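Local coordinates for protein endo-N-acetyl-beta-D-glucosaminidase (Hypocrea jecorina, PDB 4AC1) that hydrolyses the bond between the two core N-acetylglucosamine units of N-glycans, and is responsible for deglycosylating the cellulases of its fungus, at residues V126-Q132 and L167-Y172; L151-V157 and I183-Q189. All coordinates share one frame; numbering follows the deposited sequence.

Interaction 1. Residues V126-Q132 and L167-Y172; sequences VEQPMSQ and LSGFSY. With ZN (zinc ion), chain G.
The ring of F170 meets M130 O at its edge, near the ring plane and 3.5 Å from CD2, while S168 CB lies over one face toward the rim. V126 CG1 approaches CE2 obliquely at 3.9 Å, and F170 sets CE1 over the centre of a face of the Y172 ring. These groups lie where two neighbouring loops meet beyond the C-terminal ends of strands 121-125 and 151-154, the side of a family 18 (beta/alpha)8 barrel that carries its active site. F170 gets there with CG between its backbone N and carbonyl carbon (chi1 62°), which directs the ring toward V126 and M130.

Polar groups join the loops along their length. S168 OG donates to V126 O at 2.7 Å, and S168 O receives M130 N, which comes from above the carbonyl plane. Water 1 bridges V126 N to Y172 OH. Where the helices begin, Q132 bends at chi2 (74°) and presents its amide to the backbone of S171. OE1 accepts from S171 N at 2.9 Å, and NE2 donates to S171 O over a longer 3.3 Å. The two bonds fix the flip of the amide, whose plane stands 79° from the F170 ring. NE2 also hydrogen-bonds D136 OD1. As N-caps, S131 OG bonds G134 N and D96, and S171 OG bonds A174 N and T173.

At the pocket end, E127 closes the family's D-x-D-x-E signature and runs alongside L167, CG to CD1 4.0 Å. Its OE2 binds a zinc ion at 2.1 Å along with four waters, of which water 2 donates to E127 OE1 at 2.8 Å.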
loop_
_atom_site.group_PDB
_atom_site.type_symbol
_atom_site.label_atom_id
_atom_site.label_comp_id
_atom_site.label_asym_id
_atom_site.label_seq_id
_atom_site.Cartn_x
_atom_site.Cartn_y
_atom_site.Cartn_z
ATOM N N VAL A 126 6.046 -6.581 -2.324
ATOM C CA VAL A 126 6.904 -7.737 -2.546
ATOM C C VAL A 126 8.012 -7.752 -1.500
ATOM O O VAL A 126 8.933 -6.930 -1.529
ATOM C CB VAL A 126 7.489 -7.717 -3.981
ATOM C CG1 VAL A 126 8.356 -8.948 -4.214
ATOM C CG2 VAL A 126 6.354 -7.636 -5.023
ATOM N N GLU A 127 7.877 -8.653 -0.535
ATOM C CA GLU A 127 8.806 -8.711 0.584
ATOM C C GLU A 127 9.693 -9.963 0.556
ATOM O O GLU A 127 10.434 -10.220 1.508
ATOM C CB GLU A 127 8.078 -8.557 1.929
ATOM C CG GLU A 127 7.403 -7.207 2.145
ATOM C CD GLU A 127 6.769 -7.074 3.526
ATOM O OE1 GLU A 127 7.161 -7.818 4.448
ATOM O OE2 GLU A 127 5.883 -6.220 3.694
ATOM N N GLN A 128 9.624 -10.732 -0.529
ATOM C CA GLN A 128 10.571 -11.835 -0.774
ATOM C C GLN A 128 11.039 -11.687 -2.216
ATOM O O GLN A 128 10.377 -11.001 -2.993
ATOM C CB GLN A 128 9.940 -13.219 -0.552
ATOM C CG GLN A 128 9.344 -13.434 0.829
ATOM C CD GLN A 128 7.946 -12.835 0.968
ATOM O OE1 GLN A 128 7.147 -12.857 0.032
ATOM N NE2 GLN A 128 7.655 -12.300 2.147
ATOM N N PRO A 129 12.173 -12.320 -2.588
ATOM C CA PRO A 129 12.681 -12.107 -3.950
ATOM C C PRO A 129 11.753 -12.596 -5.065
ATOM O O PRO A 129 11.183 -13.696 -4.980
ATOM C CB PRO A 129 13.992 -12.902 -3.961
ATOM C CG PRO A 129 14.429 -12.891 -2.530
ATOM C CD PRO A 129 13.150 -13.047 -1.754
ATOM N N MET A 130 11.592 -11.753 -6.083
ATOM C CA MET A 130 10.877 -12.085 -7.317
ATOM C C MET A 130 11.759 -11.636 -8.476
ATOM O O MET A 130 12.404 -10.586 -8.382
ATOM C CB MET A 130 9.520 -11.371 -7.378
ATOM C CG MET A 130 8.665 -11.755 -8.559
ATOM S SD MET A 130 7.110 -10.857 -8.552
ATOM C CE MET A 130 6.093 -11.930 -9.584
ATOM N N SER A 131 11.789 -12.411 -9.558
ATOM C CA SER A 131 12.619 -12.076 -10.715
ATOM C C SER A 131 12.142 -10.796 -11.367
ATOM O O SER A 131 10.968 -10.419 -11.249
ATOM C CB SER A 131 12.630 -13.215 -11.740
ATOM O OG SER A 131 11.374 -13.306 -12.395
ATOM N N GLN A 132 13.063 -10.124 -12.056
ATOM C CA GLN A 132 12.709 -8.969 -12.873
ATOM C C GLN A 132 11.636 -9.296 -13.903
ATOM O O GLN A 132 10.670 -8.541 -14.074
ATOM C CB GLN A 132 13.941 -8.404 -13.581
ATOM C CG GLN A 132 13.740 -6.972 -14.060
ATOM C CD GLN A 132 13.769 -5.987 -12.899
ATOM O OE1 GLN A 132 14.709 -5.986 -12.108
ATOM N NE2 GLN A 132 12.721 -5.157 -12.779
ATOM N N LEU A 167 13.927 -5.771 -0.232
ATOM C CA LEU A 167 13.318 -7.048 0.110
ATOM C C LEU A 167 12.836 -7.833 -1.102
ATOM O O LEU A 167 12.479 -9.003 -0.972
ATOM C CB LEU A 167 12.143 -6.828 1.067
ATOM C CG LEU A 167 12.391 -6.128 2.400
ATOM C CD1 LEU A 167 11.083 -5.943 3.154
ATOM C CD2 LEU A 167 13.376 -6.936 3.239
ATOM N N SER A 168 12.793 -7.177 -2.262
ATOM C CA SER A 168 12.034 -7.673 -3.414
ATOM C C SER A 168 12.831 -8.448 -4.451
ATOM O O SER A 168 12.241 -9.009 -5.370
ATOM C CB SER A 168 11.322 -6.519 -4.135
ATOM O OG SER A 168 10.602 -5.693 -3.233
ATOM N N GLY A 169 14.157 -8.451 -4.332
ATOM C CA GLY A 169 15.017 -9.112 -5.321
ATOM C C GLY A 169 15.218 -8.307 -6.598
ATOM O O GLY A 169 16.343 -7.940 -6.936
ATOM N N PHE A 170 14.135 -8.042 -7.323
ATOM C CA PHE A 170 14.236 -7.255 -8.553
ATOM C C PHE A 170 14.654 -5.799 -8.314
ATOM O O PHE A 170 14.587 -5.289 -7.184
ATOM C CB PHE A 170 12.925 -7.296 -9.342
ATOM C CG PHE A 170 11.755 -6.702 -8.612
ATOM C CD1 PHE A 170 11.581 -5.324 -8.575
ATOM C CD2 PHE A 170 10.827 -7.520 -7.961
ATOM C CE1 PHE A 170 10.507 -4.756 -7.915
ATOM C CE2 PHE A 170 9.730 -6.951 -7.299
ATOM C CZ PHE A 170 9.583 -5.568 -7.270
ATOM N N SER A 171 15.076 -5.137 -9.390
ATOM C CA SER A 171 15.485 -3.742 -9.333
ATOM C C SER A 171 14.297 -2.794 -9.547
ATOM O O SER A 171 13.590 -2.887 -10.555
ATOM C CB SER A 171 16.569 -3.474 -10.379
ATOM O OG SER A 171 16.718 -2.077 -10.566
ATOM N N TYR A 172 14.101 -1.857 -8.619
ATOM C CA TYR A 172 13.052 -0.856 -8.770
ATOM C C TYR A 172 13.410 0.201 -9.806
ATOM O O TYR A 172 12.523 0.792 -10.402
ATOM C CB TYR A 172 12.707 -0.217 -7.424
ATOM C CG TYR A 172 11.810 -1.107 -6.598
ATOM C CD1 TYR A 172 12.354 -2.057 -5.732
ATOM C CD2 TYR A 172 10.418 -1.025 -6.701
ATOM C CE1 TYR A 172 11.552 -2.900 -4.994
ATOM C CE2 TYR A 172 9.594 -1.872 -5.971
ATOM C CZ TYR A 172 10.174 -2.798 -5.111
ATOM O OH TYR A 172 9.363 -3.632 -4.379
HETATM ZN ZN ZN G . 5.185 -5.265 5.370
HETATM O O HOH W 1 6.771 -3.966 -3.380
HETATM O O HOH W 2 5.559 -6.764 6.455
HETATM O O HOH W 3 7.052 -4.056 5.693
HETATM O O HOH W 4 3.208 -6.040 5.114
HETATM O O HOH W 5 4.436 -4.314 7.175
#

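Interaction 2. Residues L151-V157 and I183-Q189; sequences LITLAPV and IDWYNTQ
The methyl CG2 of T153 sits squarely over the indole of W185, 3.4 Å from the centroid of the six-membered ring and 12° off its normal, a CH-pi contact between adjacent parallel strands of the (beta/alpha)8 barrel. L151 CD1 meets the same ring at its edge. Chi1 of T153 (63°) divides the work: CG2 goes to the indole, and OG1 to D123 of strand 121-125. In its own plane W185 NE1 donates to N187 OD1 at 2.8 Å, arriving 53° above that carbonyl plane, and probably helps hold the amide. Replacing the indole of W185 by the methyl of an alanine is likely to strip the T153 methyl of its aromatic surface and leave the N187 amide less firmly fixed, with a weak bond from ND2 to D123.

The backbones pair in parallel: I152 O accepts from D184 N, and L154 O from N187 N at 2.7 Å; L154 N to W185 O is a weak bond. Past the end of strand 151-154, P156 O takes Q189 N. D184 extends the pairing with its carboxylate, whose OD2 takes I152 N at 2.9 Å on its anti lone pair and also forms a salt bridge with R143. On the face that looks toward helix 132-146, L154 CD1 packs on I183 CD1 at 3.7 Å.

At the C-terminal end, toward the pocket, Q189 divides its amide: OE1 turns to a zinc ion other than the four-water ion on E127, and NE2 donates to A155 O at 2.9 Å, with that oxygen near the amide plane.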
loop_
_atom_site.group_PDB
_atom_site.type_symbol
_atom_site.label_atom_id
_atom_site.label_comp_id
_atom_site.label_asym_id
_atom_site.label_seq_id
_atom_site.Cartn_x
_atom_site.Cartn_y
_atom_site.Cartn_z
ATOM N N LEU A 151 -5.595 1.188 -10.553
ATOM C CA LEU A 151 -4.418 1.635 -9.805
ATOM C C LEU A 151 -3.460 0.485 -9.571
ATOM O O LEU A 151 -3.859 -0.565 -9.095
ATOM C CB LEU A 151 -4.812 2.293 -8.476
ATOM C CG LEU A 151 -5.641 3.570 -8.650
ATOM C CD1 LEU A 151 -6.096 4.076 -7.298
ATOM C CD2 LEU A 151 -4.879 4.663 -9.421
ATOM N N ILE A 152 -2.202 0.667 -9.952
ATOM C CA ILE A 152 -1.172 -0.335 -9.704
ATOM C C ILE A 152 -0.052 0.336 -8.932
ATOM O O ILE A 152 0.537 1.307 -9.399
ATOM C CB ILE A 152 -0.628 -0.970 -11.005
ATOM C CG1 ILE A 152 -1.768 -1.642 -11.793
ATOM C CG2 ILE A 152 0.466 -2.002 -10.697
ATOM C CD1 ILE A 152 -1.371 -2.241 -13.140
ATOM N N THR A 153 0.233 -0.190 -7.742
ATOM C CA THR A 153 1.287 0.370 -6.912
ATOM C C THR A 153 2.211 -0.735 -6.412
ATOM O O THR A 153 1.893 -1.921 -6.519
ATOM C CB THR A 153 0.698 1.185 -5.732
ATOM O OG1 THR A 153 -0.052 0.319 -4.877
ATOM C CG2 THR A 153 -0.234 2.259 -6.232
ATOM N N LEU A 154 3.376 -0.339 -5.905
ATOM C CA LEU A 154 4.263 -1.260 -5.204
ATOM C C LEU A 154 4.645 -0.628 -3.883
ATOM O O LEU A 154 4.424 0.566 -3.686
ATOM C CB LEU A 154 5.494 -1.610 -6.040
ATOM C CG LEU A 154 5.197 -2.399 -7.315
ATOM C CD1 LEU A 154 5.007 -1.467 -8.530
ATOM C CD2 LEU A 154 6.257 -3.455 -7.553
ATOM N N ALA A 155 5.238 -1.424 -2.994
ATOM C CA ALA A 155 5.656 -0.957 -1.682
ATOM C C ALA A 155 7.146 -1.254 -1.440
ATOM O O ALA A 155 7.495 -2.020 -0.540
ATOM C CB ALA A 155 4.773 -1.598 -0.599
ATOM N N PRO A 156 8.044 -0.643 -2.227
ATOM C CA PRO A 156 9.473 -0.803 -1.945
ATOM C C PRO A 156 9.820 -0.250 -0.568
ATOM O O PRO A 156 9.233 0.732 -0.126
ATOM C CB PRO A 156 10.125 0.079 -3.010
ATOM C CG PRO A 156 9.087 1.113 -3.333
ATOM C CD PRO A 156 7.783 0.412 -3.226
ATOM N N VAL A 157 10.787 -0.869 0.101
ATOM C CA VAL A 157 11.383 -0.215 1.253
ATOM C C VAL A 157 12.211 0.955 0.713
ATOM O O VAL A 157 12.698 0.919 -0.415
ATOM C CB VAL A 157 12.198 -1.188 2.133
ATOM C CG1 VAL A 157 11.330 -2.357 2.570
ATOM C CG2 VAL A 157 13.454 -1.665 1.427
ATOM N N ILE A 183 2.758 2.238 -13.463
ATOM C CA ILE A 183 2.782 2.224 -11.999
ATOM C C ILE A 183 2.366 3.605 -11.530
ATOM O O ILE A 183 2.970 4.602 -11.914
ATOM C CB ILE A 183 4.189 1.856 -11.468
ATOM C CG1 ILE A 183 4.539 0.407 -11.832
ATOM C CG2 ILE A 183 4.268 2.096 -9.961
ATOM C CD1 ILE A 183 6.019 0.091 -11.748
ATOM N N ASP A 184 1.335 3.660 -10.703
ATOM C CA ASP A 184 0.804 4.952 -10.269
ATOM C C ASP A 184 1.638 5.619 -9.183
ATOM O O ASP A 184 1.835 6.830 -9.228
ATOM C CB ASP A 184 -0.679 4.846 -9.898
ATOM C CG ASP A 184 -1.509 4.436 -11.070
ATOM O OD1 ASP A 184 -1.755 5.294 -11.951
ATOM O OD2 ASP A 184 -1.854 3.249 -11.196
ATOM N N TRP A 185 2.117 4.831 -8.217
ATOM C CA TRP A 185 3.024 5.348 -7.190
ATOM C C TRP A 185 3.664 4.215 -6.403
ATOM O O TRP A 185 3.292 3.038 -6.559
ATOM C CB TRP A 185 2.336 6.359 -6.242
ATOM C CG TRP A 185 1.394 5.762 -5.236
ATOM C CD1 TRP A 185 1.721 5.266 -4.005
ATOM C CD2 TRP A 185 -0.029 5.610 -5.365
ATOM N NE1 TRP A 185 0.605 4.807 -3.360
ATOM C CE2 TRP A 185 -0.486 5.017 -4.167
ATOM C CE3 TRP A 185 -0.961 5.907 -6.374
ATOM C CZ2 TRP A 185 -1.825 4.693 -3.953
ATOM C CZ3 TRP A 185 -2.295 5.604 -6.152
ATOM C CH2 TRP A 185 -2.713 4.997 -4.948
ATOM N N TYR A 186 4.631 4.601 -5.572
ATOM C CA TYR A 186 5.359 3.701 -4.698
ATOM C C TYR A 186 5.032 4.032 -3.243
ATOM O O TYR A 186 5.289 5.153 -2.776
ATOM C CB TYR A 186 6.866 3.826 -4.957
ATOM C CG TYR A 186 7.272 3.531 -6.389
ATOM C CD1 TYR A 186 7.484 2.217 -6.807
ATOM C CD2 TYR A 186 7.449 4.563 -7.321
ATOM C CE1 TYR A 186 7.834 1.932 -8.110
ATOM C CE2 TYR A 186 7.812 4.277 -8.646
ATOM C CZ TYR A 186 8.014 2.962 -9.018
ATOM O OH TYR A 186 8.367 2.694 -10.328
ATOM N N ASN A 187 4.432 3.065 -2.553
ATOM C CA ASN A 187 4.151 3.151 -1.122
ATOM C C ASN A 187 5.454 2.873 -0.404
ATOM O O ASN A 187 5.779 1.727 -0.085
ATOM C CB ASN A 187 3.101 2.106 -0.751
ATOM C CG ASN A 187 1.744 2.440 -1.307
ATOM O OD1 ASN A 187 1.169 3.480 -0.972
ATOM N ND2 ASN A 187 1.232 1.569 -2.182
ATOM N N THR A 188 6.224 3.931 -0.184
ATOM C CA THR A 188 7.639 3.748 0.126
ATOM C C THR A 188 7.838 3.606 1.632
ATOM O O THR A 188 7.424 4.469 2.411
ATOM C CB THR A 188 8.481 4.879 -0.499
ATOM O OG1 THR A 188 8.230 4.937 -1.908
ATOM C CG2 THR A 188 9.963 4.630 -0.333
ATOM N N GLN A 189 8.420 2.478 2.041
ATOM C CA GLN A 189 8.481 2.150 3.463
ATOM C C GLN A 189 9.691 2.810 4.139
ATOM O O GLN A 189 10.814 2.295 4.058
ATOM C CB GLN A 189 8.483 0.630 3.666
ATOM C CG GLN A 189 7.424 -0.105 2.841
ATOM C CD GLN A 189 7.246 -1.556 3.246
ATOM O OE1 GLN A 189 7.262 -1.867 4.434
ATOM N NE2 GLN A 189 7.076 -2.447 2.278
#

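Both contacts draw on the chain that starts as strand 151-154. Interaction 2 pairs it with strand 185-189 in the barrel wall, its centre about 7 Å from that of the chain; interaction 1 joins its following loop to the one after strand 121-125, about 16 Å out and only partly buried. Backbone-to-backbone bonds dominate the short parallel pairing of interaction 2, loose at T153-W185, whereas in interaction 1 the S168 and Q132 side chains and a water carry most polar links. Direct packing joins the two: Y172 CZ lies 3.6 Å from P156 CB. Both reach one zinc-bearing pocket, E127 on one ion and the Q189 side chain about 2 Å from another.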